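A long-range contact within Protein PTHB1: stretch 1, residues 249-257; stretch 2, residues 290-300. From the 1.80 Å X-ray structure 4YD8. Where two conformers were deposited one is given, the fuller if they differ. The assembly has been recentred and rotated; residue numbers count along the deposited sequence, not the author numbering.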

ATOM      1  N   ALA A 249      -4.131  13.956  -7.797  1.00 24.31           N
ATOM      2  CA  ALA A 249      -4.175  12.510  -7.543  1.00 23.97           C
ATOM      3  C   ALA A 249      -4.138  12.180  -6.056  1.00 30.80           C
ATOM      4  O   ALA A 249      -3.400  12.800  -5.290  1.00 29.17           O
ATOM      5  CB  ALA A 249      -3.023  11.818  -8.250  1.00 27.30           C
ATOM      6  N   LEU A 250      -4.935  11.191  -5.662  1.00 23.29           N
ATOM      7  CA  LEU A 250      -4.909  10.669  -4.297  0.50 25.77           C
ATOM      8  C   LEU A 250      -3.898   9.532  -4.136  1.00 26.65           C
ATOM      9  O   LEU A 250      -3.242   9.405  -3.098  1.00 24.46           O
ATOM     10  CB  LEU A 250      -6.302  10.172  -3.892  0.50 26.23           C
ATOM     11  CG  LEU A 250      -7.408  11.220  -3.746  0.50 31.65           C
ATOM     12  CD1 LEU A 250      -8.737  10.555  -3.410  0.50 34.26           C
ATOM     13  CD2 LEU A 250      -7.039  12.237  -2.678  0.50 33.50           C
ATOM     14  N   ASP A 251      -3.787   8.695  -5.159  1.00 21.21           N
ATOM     15  CA  ASP A 251      -2.967   7.502  -5.050  1.00 24.65           C
ATOM     16  C   ASP A 251      -2.603   6.989  -6.436  1.00 26.27           C
ATOM     17  O   ASP A 251      -3.277   7.307  -7.425  1.00 25.50           O
ATOM     18  CB  ASP A 251      -3.727   6.417  -4.244  1.00 23.24           C
ATOM     19  CG  ASP A 251      -2.804   5.359  -3.654  1.00 29.15           C
ATOM     20  OD1 ASP A 251      -1.570   5.535  -3.739  1.00 25.85           O
ATOM     21  OD2 ASP A 251      -3.315   4.362  -3.075  1.00 27.51           O
ATOM     22  N   ILE A 252      -1.524   6.211  -6.495  1.00 24.62           N
ATOM     23  CA  ILE A 252      -1.136   5.458  -7.686  1.00 28.55           C
ATOM     24  C   ILE A 252      -0.870   4.022  -7.274  1.00 33.26           C
ATOM     25  O   ILE A 252      -0.278   3.780  -6.228  1.00 33.85           O
ATOM     26  CB  ILE A 252       0.148   5.989  -8.349  1.00 35.92           C
ATOM     27  CG1 ILE A 252       0.021   7.444  -8.736  1.00 39.48           C
ATOM     28  CG2 ILE A 252       0.518   5.158  -9.587  1.00 34.79           C
ATOM     29  CD1 ILE A 252       1.395   8.070  -8.950  1.00 41.25           C
ATOM     30  N   CYS A 253      -1.291   3.080  -8.105  1.00 25.99           N
ATOM     31  CA  CYS A 253      -1.069   1.658  -7.848  1.00 26.57           C
ATOM     32  C   CYS A 253      -0.671   0.998  -9.161  1.00 33.68           C
ATOM     33  O   CYS A 253      -1.429   1.056 -10.127  1.00 35.98           O
ATOM     34  CB  CYS A 253      -2.341   1.007  -7.288  1.00 20.67           C
ATOM     35  SG  CYS A 253      -2.082  -0.745  -6.772  1.00 41.35           S
ATOM     36  N   ILE A 254       0.500   0.372  -9.219  1.00 25.67           N
ATOM     37  CA  ILE A 254       0.897  -0.304 -10.458  1.00 21.58           C
ATOM     38  C   ILE A 254       0.706  -1.804 -10.310  1.00 28.94           C
ATOM     39  O   ILE A 254       1.277  -2.403  -9.410  1.00 27.46           O
ATOM     40  CB  ILE A 254       2.344  -0.004 -10.827  1.00 30.34           C
ATOM     41  CG1 ILE A 254       2.514   1.516 -11.024  1.00 32.79           C
ATOM     42  CG2 ILE A 254       2.738  -0.763 -12.097  1.00 26.47           C
ATOM     43  CD1 ILE A 254       3.921   1.937 -11.232  1.00 41.42           C
ATOM     44  N   VAL A 255      -0.088  -2.400 -11.198  1.00 24.10           N
ATOM     45  CA  VAL A 255      -0.411  -3.831 -11.101  1.00 27.87           C
ATOM     46  C   VAL A 255      -0.323  -4.557 -12.446  1.00 35.36           C
ATOM     47  O   VAL A 255      -0.507  -3.965 -13.503  1.00 39.06           O
ATOM     48  CB  VAL A 255      -1.842  -4.062 -10.548  1.00 39.63           C
ATOM     49  CG1 VAL A 255      -2.044  -3.374  -9.219  1.00 33.83           C
ATOM     50  CG2 VAL A 255      -2.863  -3.569 -11.537  1.00 45.28           C
ATOM     51  N   SER A 256      -0.057  -5.853 -12.388  1.00 33.69           N
ATOM     52  CA  SER A 256      -0.161  -6.720 -13.556  1.00 47.16           C
ATOM     53  C   SER A 256      -0.759  -8.062 -13.142  1.00 50.31           C
ATOM     54  O   SER A 256      -0.276  -8.701 -12.206  1.00 54.63           O
ATOM     55  CB  SER A 256       1.205  -6.923 -14.211  1.00 58.49           C
ATOM     56  OG  SER A 256       1.133  -7.906 -15.227  1.00 67.56           O
ATOM     57  N   PHE A 257      -1.814  -8.484 -13.830  1.00 53.44           N
ATOM     58  CA  PHE A 257      -2.487  -9.737 -13.495  1.00 57.95           C
ATOM     59  C   PHE A 257      -2.560 -10.697 -14.684  1.00 63.98           C
ATOM     60  O   PHE A 257      -1.627 -10.803 -15.480  1.00 68.22           O
ATOM     61  CB  PHE A 257      -3.900  -9.458 -12.972  1.00 52.71           C
ATOM     62  CG  PHE A 257      -3.931  -8.796 -11.626  1.00 46.21           C
ATOM     63  CD1 PHE A 257      -3.388  -9.422 -10.523  1.00 47.22           C
ATOM     64  CD2 PHE A 257      -4.512  -7.547 -11.466  1.00 47.29           C
ATOM     65  CE1 PHE A 257      -3.416  -8.815  -9.279  1.00 50.82           C
ATOM     66  CE2 PHE A 257      -4.549  -6.933 -10.221  1.00 46.30           C
ATOM     67  CZ  PHE A 257      -3.999  -7.568  -9.128  1.00 50.67           C
TER
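Stretch 2 290-300: SPSCFLPYCSV

Stretch 2 runs as a strand from Pro 291 onward, alongside the strand of stretch 1 centred on Cys 253 and in the same direction: the axes diverge by only 6° and approach to 7.7 Å. That spacing is too wide for a shared backbone ladder, and no direct hydrogen bond joins the two stretches. The CA register pairs Asp 251 with Cys 293 and Cys 253 with Leu 295 (CA to CA 7.4 and 7.2 Å), so side chains and water fill the gap.

In the alternation of stretch 1, the CA-to-CB bonds of Asp 251, Cys 253 and Val 255 point toward stretch 2, those of Ile 252 and Ile 254 away. Leu 250, where the chain turns a corner, also points toward stretch 2; its mt rotamer (chi1 -67°, chi2 177°) brings CD1 to 3.8 Å from Pro 291 CG and 3.3 Å from Pro 291 O.

Phe 294 leaves its backbone sideways, but chi1 of 90° carries its ring to stretch 1, where CE1 lies 3.7 Å from Asp 251 CB and CZ 3.9 Å from Cys 253 CB. Asp 251 is t, and its carboxylate serves two waters: both donate to OD2, one (2.6 Å from OD2) accepting from Phe 294 N at 3.0 Å, the other (3.0 Å from OD2) donating to Phe 294 O at 2.7 Å. Cys 253, also t, places SG 3.6 Å from Pro 296 CD. Val 255, in m, sets CG1 4.1 Å from Pro 296 CB, so the proline ring receives both side chains.

At the far end, Phe 257 (chi1 -69°, m; chi2 -61°) lays its ring along the backbone of stretch 2. Cys 298 CA stands 3.8 Å from the centroid of the Phe 257 ring and 16° off its normal, a CH-pi contact over the face. Phe 257 CB meets Ser 299 CB at 3.7 Å.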

ATOM      1  N   SER A 290     -16.913  11.298  -4.035  1.00 37.35           N
ATOM      2  CA  SER A 290     -15.515  11.595  -3.696  1.00 35.39           C
ATOM      3  C   SER A 290     -14.807  10.370  -3.117  1.00 30.96           C
ATOM      4  O   SER A 290     -15.188   9.883  -2.056  1.00 30.82           O
ATOM      5  CB  SER A 290     -15.417  12.741  -2.690  1.00 37.48           C
ATOM      6  OG  SER A 290     -15.955  13.936  -3.224  1.00 49.38           O
ATOM      7  N   PRO A 291     -13.756   9.891  -3.792  1.00 33.11           N
ATOM      8  CA  PRO A 291     -13.073   8.705  -3.260  1.00 26.27           C
ATOM      9  C   PRO A 291     -12.166   9.021  -2.068  1.00 32.38           C
ATOM     10  O   PRO A 291     -11.696  10.157  -1.907  1.00 29.73           O
ATOM     11  CB  PRO A 291     -12.246   8.213  -4.452  1.00 23.94           C
ATOM     12  CG  PRO A 291     -11.921   9.522  -5.206  1.00 29.05           C
ATOM     13  CD  PRO A 291     -13.206  10.324  -5.089  1.00 31.36           C
ATOM     14  N   SER A 292     -11.930   8.010  -1.239  1.00 26.55           N
ATOM     15  CA  SER A 292     -10.981   8.128  -0.142  1.00 29.42           C
ATOM     16  C   SER A 292      -9.769   7.232  -0.369  1.00 30.31           C
ATOM     17  O   SER A 292      -8.674   7.567   0.060  1.00 27.57           O
ATOM     18  CB  SER A 292     -11.647   7.778   1.183  1.00 32.65           C
ATOM     19  OG  SER A 292     -12.223   6.489   1.102  1.00 38.97           O
ATOM     20  N   CYS A 293      -9.960   6.097  -1.039  1.00 25.03           N
ATOM     21  CA  CYS A 293      -8.850   5.183  -1.267  1.00 23.94           C
ATOM     22  C   CYS A 293      -9.219   4.151  -2.323  1.00 21.82           C
ATOM     23  O   CYS A 293     -10.387   4.037  -2.702  1.00 23.70           O
ATOM     24  CB  CYS A 293      -8.467   4.478   0.038  1.00 24.10           C
ATOM     25  SG  CYS A 293      -9.807   3.408   0.646  1.00 31.21           S
ATOM     26  N   PHE A 294      -8.245   3.373  -2.787  1.00 18.29           N
ATOM     27  CA  PHE A 294      -8.556   2.354  -3.807  1.00 19.91           C
ATOM     28  C   PHE A 294      -7.520   1.242  -3.847  1.00 22.96           C
ATOM     29  O   PHE A 294      -6.469   1.330  -3.198  1.00 21.62           O
ATOM     30  CB  PHE A 294      -8.767   3.094  -5.155  1.00 26.40           C
ATOM     31  CG  PHE A 294      -7.531   3.281  -6.025  1.00 24.04           C
ATOM     32  CD1 PHE A 294      -6.271   3.525  -5.467  1.00 23.03           C
ATOM     33  CD2 PHE A 294      -7.625   3.118  -7.408  1.00 23.52           C
ATOM     34  CE1 PHE A 294      -5.131   3.696  -6.290  1.00 25.06           C
ATOM     35  CE2 PHE A 294      -6.516   3.336  -8.235  1.00 26.65           C
ATOM     36  CZ  PHE A 294      -5.266   3.591  -7.677  1.00 25.58           C
ATOM     37  N   LEU A 295      -7.854   0.172  -4.559  1.00 20.97           N
ATOM     38  CA  LEU A 295      -6.959  -0.956  -4.730  1.00 24.51           C
ATOM     39  C   LEU A 295      -7.403  -1.800  -5.918  1.00 21.77           C
ATOM     40  O   LEU A 295      -8.375  -2.554  -5.808  1.00 23.81           O
ATOM     41  CB  LEU A 295      -6.924  -1.842  -3.467  1.00 21.99           C
ATOM     42  CG  LEU A 295      -5.926  -2.995  -3.609  1.00 26.05           C
ATOM     43  CD1 LEU A 295      -4.501  -2.481  -3.392  1.00 28.64           C
ATOM     44  CD2 LEU A 295      -6.251  -4.147  -2.671  1.00 29.16           C
ATOM     45  N   PRO A 296      -6.694  -1.684  -7.058  1.00 24.52           N
ATOM     46  CA  PRO A 296      -6.825  -2.677  -8.133  1.00 23.16           C
ATOM     47  C   PRO A 296      -6.298  -4.001  -7.597  1.00 26.31           C
ATOM     48  O   PRO A 296      -5.101  -4.055  -7.294  1.00 24.56           O
ATOM     49  CB  PRO A 296      -5.917  -2.141  -9.257  1.00 22.39           C
ATOM     50  CG  PRO A 296      -5.578  -0.724  -8.855  1.00 27.05           C
ATOM     51  CD  PRO A 296      -5.649  -0.687  -7.351  1.00 26.12           C
ATOM     52  N   TYR A 297      -7.145  -5.020  -7.449  1.00 25.46           N
ATOM     53  CA  TYR A 297      -6.787  -6.158  -6.586  1.00 27.18           C
ATOM     54  C   TYR A 297      -6.824  -7.516  -7.255  1.00 27.88           C
ATOM     55  O   TYR A 297      -6.286  -8.477  -6.710  1.00 28.01           O
ATOM     56  CB  TYR A 297      -7.700  -6.198  -5.346  1.00 26.51           C
ATOM     57  CG  TYR A 297      -9.152  -6.576  -5.629  1.00 26.46           C
ATOM     58  CD1 TYR A 297     -10.067  -5.610  -6.030  1.00 29.79           C
ATOM     59  CD2 TYR A 297      -9.606  -7.886  -5.472  1.00 27.50           C
ATOM     60  CE1 TYR A 297     -11.395  -5.936  -6.291  1.00 30.06           C
ATOM     61  CE2 TYR A 297     -10.945  -8.228  -5.732  1.00 27.46           C
ATOM     62  CZ  TYR A 297     -11.831  -7.241  -6.141  1.00 32.40           C
ATOM     63  OH  TYR A 297     -13.146  -7.543  -6.416  1.00 35.39           O
ATOM     64  N   CYS A 298      -7.449  -7.622  -8.424  1.00 25.73           N
ATOM     65  CA  CYS A 298      -7.450  -8.907  -9.121  1.00 33.18           C
ATOM     66  C   CYS A 298      -7.981  -8.764 -10.532  1.00 36.84           C
ATOM     67  O   CYS A 298      -8.516  -7.717 -10.916  1.00 32.74           O
ATOM     68  CB  CYS A 298      -8.281  -9.957  -8.374  1.00 37.94           C
ATOM     69  SG  CYS A 298     -10.077  -9.908  -8.687  1.00 36.91           S
ATOM     70  N   SER A 299      -7.827  -9.834 -11.297  1.00 29.44           N
ATOM     71  CA  SER A 299      -8.475  -9.936 -12.590  1.00 34.45           C
ATOM     72  C   SER A 299      -9.308 -11.202 -12.622  1.00 40.12           C
ATOM     73  O   SER A 299      -8.784 -12.288 -12.371  1.00 40.45           O
ATOM     74  CB  SER A 299      -7.452  -9.942 -13.721  1.00 34.60           C
ATOM     75  OG  SER A 299      -8.076 -10.364 -14.921  1.00 40.26           O
ATOM     76  N   VAL A 300     -10.603 -11.074 -12.908  1.00 34.73           N
ATOM     77  CA  VAL A 300     -11.472 -12.261 -12.946  1.00 37.12           C
ATOM     78  C   VAL A 300     -11.705 -12.738 -14.369  1.00 37.23           C
ATOM     79  O   VAL A 300     -12.330 -13.775 -14.585  1.00 43.53           O
ATOM     80  CB  VAL A 300     -12.839 -12.005 -12.282  1.00 41.93           C
ATOM     81  CG1 VAL A 300     -12.654 -11.456 -10.862  1.00 42.36           C
ATOM     82  CG2 VAL A 300     -13.681 -11.053 -13.131  1.00 42.60           C
TER
HETATM   83  O   HOH W   1      -5.639   4.541  -1.900  1.00 25.15           O
HETATM   84  O   HOH W   2      -3.763   1.350  -3.158  1.00 38.94           O